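PDB 4GL3: putative glucoamylase from Bacteroides uniformis, which probably hydrolyses glycosidic bonds of glucose-containing saccharides, using a largely helical scaffold of the six-hairpin glycosidase type. Local coordinates for residues 277-282 with 334-339; 224-229 with 237-242. One frame throughout, in Å; residues are numbered along the deposited sequence.

How the contacts relate
Following the chain from its N terminus, contact 2 comes first: it pairs 224-229 with 237-242 across the open end of the hairpin of strands 227-232 and 235-239, together with the residues flanking it, and closes a short loop. The chain then enters helix 271-288, which carries 277-282, and contact 1 closes a longer loop, of 51 intervening residues, where 334-339 leads into helix 337-349. The two loops are in series, neither nesting nor crossing, and their centres lie about 17 Å apart. Helix 271-288 is nevertheless common ground: Ala277, His278 and Ile281 pack on Leu237 of the hairpin, while Thr279 and Leu280 meet 334-339. The helix thus lies between hairpin and later helix.

Contact 1 (277-282 with 334-339); sequences AHTLIN and PYAPEY
Leu280 and Thr279, neighbours on helix 271-288, both reach Ala336, the N-cap residue of helix 337-349. The apolar packing comes first: Leu280 CD2 and Thr279 CG2 each lie 4.0 Å from Ala336 CB, so one small methyl receives two branches, and alanine suits a place where the backbone comes close to the helix. CG2 of Thr279 reaches it because it stands anti to the backbone N. Leu280 CD2 also meets the ring of Tyr339 at its edge, in the ring plane, 3.7 Å from Tyr339 CD2, and these two side chains cross at about a right angle. The polar atoms, by contrast, are paired outside the contact. Thr279 OG1 sits beside its own backbone N (chi1 -58°), 3.6 Å from Tyr335 CD2, yet it hydrogen-bonds back to Met275 O one turn earlier; a threonine can thus bury its hydroxyl within a helix and still offer a methyl. The Tyr335 hydroxyl bonds to Thr252 O, and Tyr339 makes a cation-pi contact with Arg283. The polar groups therefore find their partners elsewhere, and helix 271-288 is joined to the start of helix 337-349 by van der Waals packing, which depends on fit rather than on directed bonds.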
loop_
_atom_site.group_PDB
_atom_site.type_symbol
_atom_site.label_atom_id
_atom_site.label_comp_id
_atom_site.label_asym_id
_atom_site.label_seq_id
_atom_site.Cartn_x
_atom_site.Cartn_y
_atom_site.Cartn_z
ATOM N N ALA A 277 9.464 -7.560 -13.250
ATOM C CA ALA A 277 8.981 -8.824 -13.831
ATOM C C ALA A 277 7.486 -8.957 -13.612
ATOM O O ALA A 277 6.743 -9.233 -14.541
ATOM C CB ALA A 277 9.725 -10.050 -13.247
ATOM N N HIS A 278 7.039 -8.768 -12.384
ATOM C CA HIS A 278 5.619 -8.907 -12.087
ATOM C C HIS A 278 4.768 -7.921 -12.897
ATOM O O HIS A 278 3.741 -8.294 -13.475
ATOM C CB HIS A 278 5.390 -8.718 -10.610
ATOM C CG HIS A 278 4.017 -9.094 -10.144
ATOM N ND1 HIS A 278 3.667 -9.058 -8.811
ATOM C CD2 HIS A 278 2.911 -9.511 -10.815
ATOM C CE1 HIS A 278 2.404 -9.425 -8.683
ATOM N NE2 HIS A 278 1.922 -9.707 -9.880
ATOM N N THR A 279 5.196 -6.665 -12.934
ATOM C CA THR A 279 4.492 -5.657 -13.742
ATOM C C THR A 279 4.403 -6.033 -15.216
ATOM O O THR A 279 3.346 -5.912 -15.840
ATOM C CB THR A 279 5.158 -4.284 -13.550
ATOM O OG1 THR A 279 5.127 -3.939 -12.157
ATOM C CG2 THR A 279 4.509 -3.180 -14.431
ATOM N N LEU A 280 5.497 -6.513 -15.785
ATOM C CA LEU A 280 5.532 -6.757 -17.252
ATOM C C LEU A 280 4.785 -8.031 -17.602
ATOM O O LEU A 280 4.147 -8.121 -18.623
ATOM C CB LEU A 280 6.975 -6.800 -17.771
ATOM C CG LEU A 280 7.683 -5.435 -17.763
ATOM C CD1 LEU A 280 9.023 -5.493 -18.482
ATOM C CD2 LEU A 280 6.797 -4.382 -18.420
ATOM N N ILE A 281 4.838 -9.017 -16.720
ATOM C CA ILE A 281 4.033 -10.229 -16.876
ATOM C C ILE A 281 2.510 -9.940 -16.814
ATOM O O ILE A 281 1.752 -10.449 -17.634
ATOM C CB ILE A 281 4.465 -11.287 -15.847
ATOM C CG1 ILE A 281 5.860 -11.832 -16.226
ATOM C CG2 ILE A 281 3.421 -12.402 -15.733
ATOM C CD1 ILE A 281 6.563 -12.541 -15.048
ATOM N N ASN A 282 2.082 -9.131 -15.848
ATOM C CA ASN A 282 0.669 -8.722 -15.712
ATOM C C ASN A 282 0.202 -8.011 -16.995
ATOM O O ASN A 282 -0.838 -8.343 -17.604
ATOM C CB ASN A 282 0.559 -7.849 -14.443
ATOM C CG ASN A 282 -0.858 -7.637 -13.975
ATOM O OD1 ASN A 282 -1.578 -6.798 -14.537
ATOM N ND2 ASN A 282 -1.267 -8.361 -12.901
ATOM N N PRO A 334 6.837 3.434 -11.378
ATOM C CA PRO A 334 8.298 3.440 -11.347
ATOM C C PRO A 334 8.903 2.197 -11.946
ATOM O O PRO A 334 10.063 2.177 -12.228
ATOM C CB PRO A 334 8.644 3.514 -9.881
ATOM C CG PRO A 334 7.404 3.116 -9.141
ATOM C CD PRO A 334 6.237 3.323 -10.039
ATOM N N TYR A 335 8.113 1.162 -12.142
ATOM C CA TYR A 335 8.652 -0.098 -12.636
ATOM C C TYR A 335 8.594 -0.212 -14.153
ATOM O O TYR A 335 9.435 -0.877 -14.719
ATOM C CB TYR A 335 7.918 -1.266 -12.010
ATOM C CG TYR A 335 7.771 -1.195 -10.521
ATOM C CD1 TYR A 335 8.838 -0.837 -9.716
ATOM C CD2 TYR A 335 6.563 -1.549 -9.897
ATOM C CE1 TYR A 335 8.720 -0.806 -8.334
ATOM C CE2 TYR A 335 6.446 -1.524 -8.505
ATOM C CZ TYR A 335 7.530 -1.154 -7.738
ATOM O OH TYR A 335 7.449 -1.175 -6.371
ATOM N N ALA A 336 7.619 0.422 -14.802
ATOM C CA ALA A 336 7.511 0.397 -16.264
ATOM C C ALA A 336 6.887 1.711 -16.702
ATOM O O ALA A 336 5.714 1.752 -17.118
ATOM C CB ALA A 336 6.674 -0.790 -16.721
ATOM N N PRO A 337 7.659 2.810 -16.599
ATOM C CA PRO A 337 7.003 4.134 -16.693
ATOM C C PRO A 337 6.283 4.434 -18.012
ATOM O O PRO A 337 5.169 4.987 -18.010
ATOM C CB PRO A 337 8.131 5.139 -16.388
ATOM C CG PRO A 337 9.408 4.371 -16.385
ATOM C CD PRO A 337 9.088 2.904 -16.241
ATOM N N GLU A 338 6.882 4.055 -19.129
ATOM C CA GLU A 338 6.279 4.336 -20.437
ATOM C C GLU A 338 4.955 3.593 -20.594
ATOM O O GLU A 338 3.973 4.140 -21.135
ATOM C CB GLU A 338 7.231 3.947 -21.583
ATOM C CG GLU A 338 8.550 4.723 -21.608
ATOM C CD GLU A 338 9.665 4.198 -20.665
ATOM O OE1 GLU A 338 9.501 3.197 -19.888
ATOM O OE2 GLU A 338 10.748 4.826 -20.699
ATOM N N TYR A 339 4.916 2.347 -20.116
ATOM C CA TYR A 339 3.712 1.555 -20.248
ATOM C C TYR A 339 2.628 2.048 -19.294
ATOM O O TYR A 339 1.452 2.053 -19.656
ATOM C CB TYR A 339 4.026 0.072 -20.048
ATOM C CG TYR A 339 4.998 -0.525 -21.077
ATOM C CD1 TYR A 339 5.105 -0.015 -22.373
ATOM C CD2 TYR A 339 5.741 -1.649 -20.756
ATOM C CE1 TYR A 339 5.980 -0.596 -23.291
ATOM C CE2 TYR A 339 6.598 -2.238 -21.658
ATOM C CZ TYR A 339 6.713 -1.713 -22.911
ATOM O OH TYR A 339 7.559 -2.334 -23.752
#

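Contact 2 (224-229 with 237-242); sequences NTFLNG and LPLGNN
Gly240 N gives Phe226 O a nearly straight bond of 2.9 Å in the carbonyl plane, and Asn228 N gives Pro238 O another of 2.9 Å. These flank the non-hydrogen-bonded pair Leu227 and Leu239 of a beta hairpin whose segments 227-229 and 237-239, only weakly bonded as strands, run antiparallel at 173°. The Asn228 side chain follows: CG stands anti to the backbone N (chi1 -173°), beside the Gly240 carbonyl, and ND2 donates to Gly240 O at 2.9 Å from above the carbonyl plane. ND2 also bonds Tyr232 OH while OD1 takes Arg230 N, so asparagine serves as donor and acceptor at once. An alanine here would probably leave Gly240 O without that donor and the Arg230 amide without its side-chain acceptor. Gly229 N bonds Leu237 O at 2.7 Å; its positive phi (72°) suits a glycine. Gly240 differs: a CB would jam against the preceding carbonyl. Water 1 links Asn224 O to Asn242 N. Outward, Leu237 and Leu239 touch helix 271-288, which backs the hairpin, and Leu227 CD2 meets Leu239 CD2 at 3.8 Å. That same Leu239 CD2 forms a CH-pi contact over the Phe226 ring, 4.0 Å from its centroid.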
loop_
_atom_site.group_PDB
_atom_site.type_symbol
_atom_site.label_atom_id
_atom_site.label_comp_id
_atom_site.label_asym_id
_atom_site.label_seq_id
_atom_site.Cartn_x
_atom_site.Cartn_y
_atom_site.Cartn_z
ATOM N N ASN A 224 4.735 -22.386 -0.942
ATOM C CA ASN A 224 4.422 -22.631 -2.344
ATOM C C ASN A 224 4.404 -21.351 -3.195
ATOM O O ASN A 224 4.710 -21.394 -4.408
ATOM C CB ASN A 224 3.055 -23.309 -2.491
ATOM C CG ASN A 224 2.959 -24.643 -1.763
ATOM O OD1 ASN A 224 3.934 -25.404 -1.626
ATOM N ND2 ASN A 224 1.768 -24.937 -1.298
ATOM N N THR A 225 4.052 -20.238 -2.550
ATOM C CA THR A 225 3.913 -18.923 -3.158
ATOM C C THR A 225 5.189 -18.041 -3.028
ATOM O O THR A 225 5.166 -16.880 -3.427
ATOM C CB THR A 225 2.730 -18.159 -2.497
ATOM O OG1 THR A 225 2.941 -18.115 -1.068
ATOM C CG2 THR A 225 1.356 -18.848 -2.825
ATOM N N PHE A 226 6.278 -18.582 -2.462
ATOM C CA PHE A 226 7.525 -17.835 -2.298
ATOM C C PHE A 226 8.471 -18.018 -3.495
ATOM O O PHE A 226 8.342 -17.277 -4.465
ATOM C CB PHE A 226 8.187 -18.078 -0.935
ATOM C CG PHE A 226 9.277 -17.086 -0.623
ATOM C CD1 PHE A 226 8.959 -15.749 -0.431
ATOM C CD2 PHE A 226 10.599 -17.475 -0.593
ATOM C CE1 PHE A 226 9.938 -14.824 -0.199
ATOM C CE2 PHE A 226 11.601 -16.544 -0.372
ATOM C CZ PHE A 226 11.265 -15.213 -0.171
ATOM N N LEU A 227 9.397 -18.958 -3.473
ATOM C CA LEU A 227 10.340 -19.066 -4.590
ATOM C C LEU A 227 9.555 -19.497 -5.823
ATOM O O LEU A 227 8.727 -20.398 -5.747
ATOM C CB LEU A 227 11.494 -20.042 -4.322
ATOM C CG LEU A 227 12.523 -19.659 -3.228
ATOM C CD1 LEU A 227 13.646 -20.710 -3.180
ATOM C CD2 LEU A 227 13.110 -18.270 -3.474
ATOM N N ASN A 228 9.773 -18.795 -6.945
ATOM C CA ASN A 228 9.101 -19.111 -8.185
ATOM C C ASN A 228 10.170 -19.405 -9.238
ATOM O O ASN A 228 10.517 -20.556 -9.500
ATOM C CB ASN A 228 8.151 -17.955 -8.562
ATOM C CG ASN A 228 7.277 -18.268 -9.772
ATOM O OD1 ASN A 228 7.719 -18.960 -10.677
ATOM N ND2 ASN A 228 6.018 -17.789 -9.768
ATOM N N GLY A 229 10.742 -18.360 -9.820
ATOM C CA GLY A 229 11.797 -18.565 -10.826
ATOM C C GLY A 229 11.293 -19.095 -12.157
ATOM O O GLY A 229 12.103 -19.388 -13.020
ATOM N N LEU A 237 10.199 -14.684 -13.357
ATOM C CA LEU A 237 9.593 -14.100 -12.157
ATOM C C LEU A 237 10.226 -14.711 -10.892
ATOM O O LEU A 237 9.965 -15.887 -10.590
ATOM C CB LEU A 237 8.066 -14.366 -12.155
ATOM C CG LEU A 237 7.220 -13.830 -10.995
ATOM C CD1 LEU A 237 7.264 -12.301 -10.903
ATOM C CD2 LEU A 237 5.781 -14.341 -11.127
ATOM N N PRO A 238 11.061 -13.939 -10.147
ATOM C CA PRO A 238 11.787 -14.547 -8.997
ATOM C C PRO A 238 10.893 -15.178 -7.938
ATOM O O PRO A 238 11.159 -16.299 -7.495
ATOM C CB PRO A 238 12.588 -13.375 -8.412
ATOM C CG PRO A 238 12.798 -12.444 -9.592
ATOM C CD PRO A 238 11.554 -12.577 -10.450
ATOM N N LEU A 239 9.835 -14.470 -7.575
ATOM C CA LEU A 239 8.967 -14.834 -6.464
ATOM C C LEU A 239 7.458 -14.751 -6.818
ATOM O O LEU A 239 7.034 -14.045 -7.749
ATOM C CB LEU A 239 9.236 -13.914 -5.261
ATOM C CG LEU A 239 10.678 -13.760 -4.692
ATOM C CD1 LEU A 239 10.705 -12.646 -3.627
ATOM C CD2 LEU A 239 11.198 -15.095 -4.158
ATOM N N GLY A 240 6.645 -15.444 -6.028
ATOM C CA GLY A 240 5.205 -15.213 -6.048
ATOM C C GLY A 240 4.399 -16.384 -6.617
ATOM O O GLY A 240 4.944 -17.368 -7.150
ATOM N N ASN A 241 3.084 -16.230 -6.503
ATOM C CA ASN A 241 2.100 -17.235 -6.893
ATOM C C ASN A 241 2.329 -17.748 -8.302
ATOM O O ASN A 241 2.455 -16.964 -9.265
ATOM C CB ASN A 241 0.703 -16.587 -6.787
ATOM C CG ASN A 241 -0.407 -17.597 -6.822
ATOM O OD1 ASN A 241 -0.704 -18.203 -7.861
ATOM N ND2 ASN A 241 -1.050 -17.777 -5.670
ATOM N N ASN A 242 2.306 -19.057 -8.464
ATOM C CA ASN A 242 2.494 -19.658 -9.786
ATOM C C ASN A 242 1.321 -19.451 -10.795
ATOM O O ASN A 242 1.499 -18.811 -11.831
ATOM C CB ASN A 242 2.813 -21.155 -9.585
ATOM C CG ASN A 242 3.100 -21.882 -10.888
ATOM O OD1 ASN A 242 3.392 -21.266 -11.904
ATOM N ND2 ASN A 242 3.062 -23.193 -10.837
HETATM O O HOH W 1 2.034 -20.715 -5.990
HETATM O O HOH W 2 5.658 -20.123 -6.994
#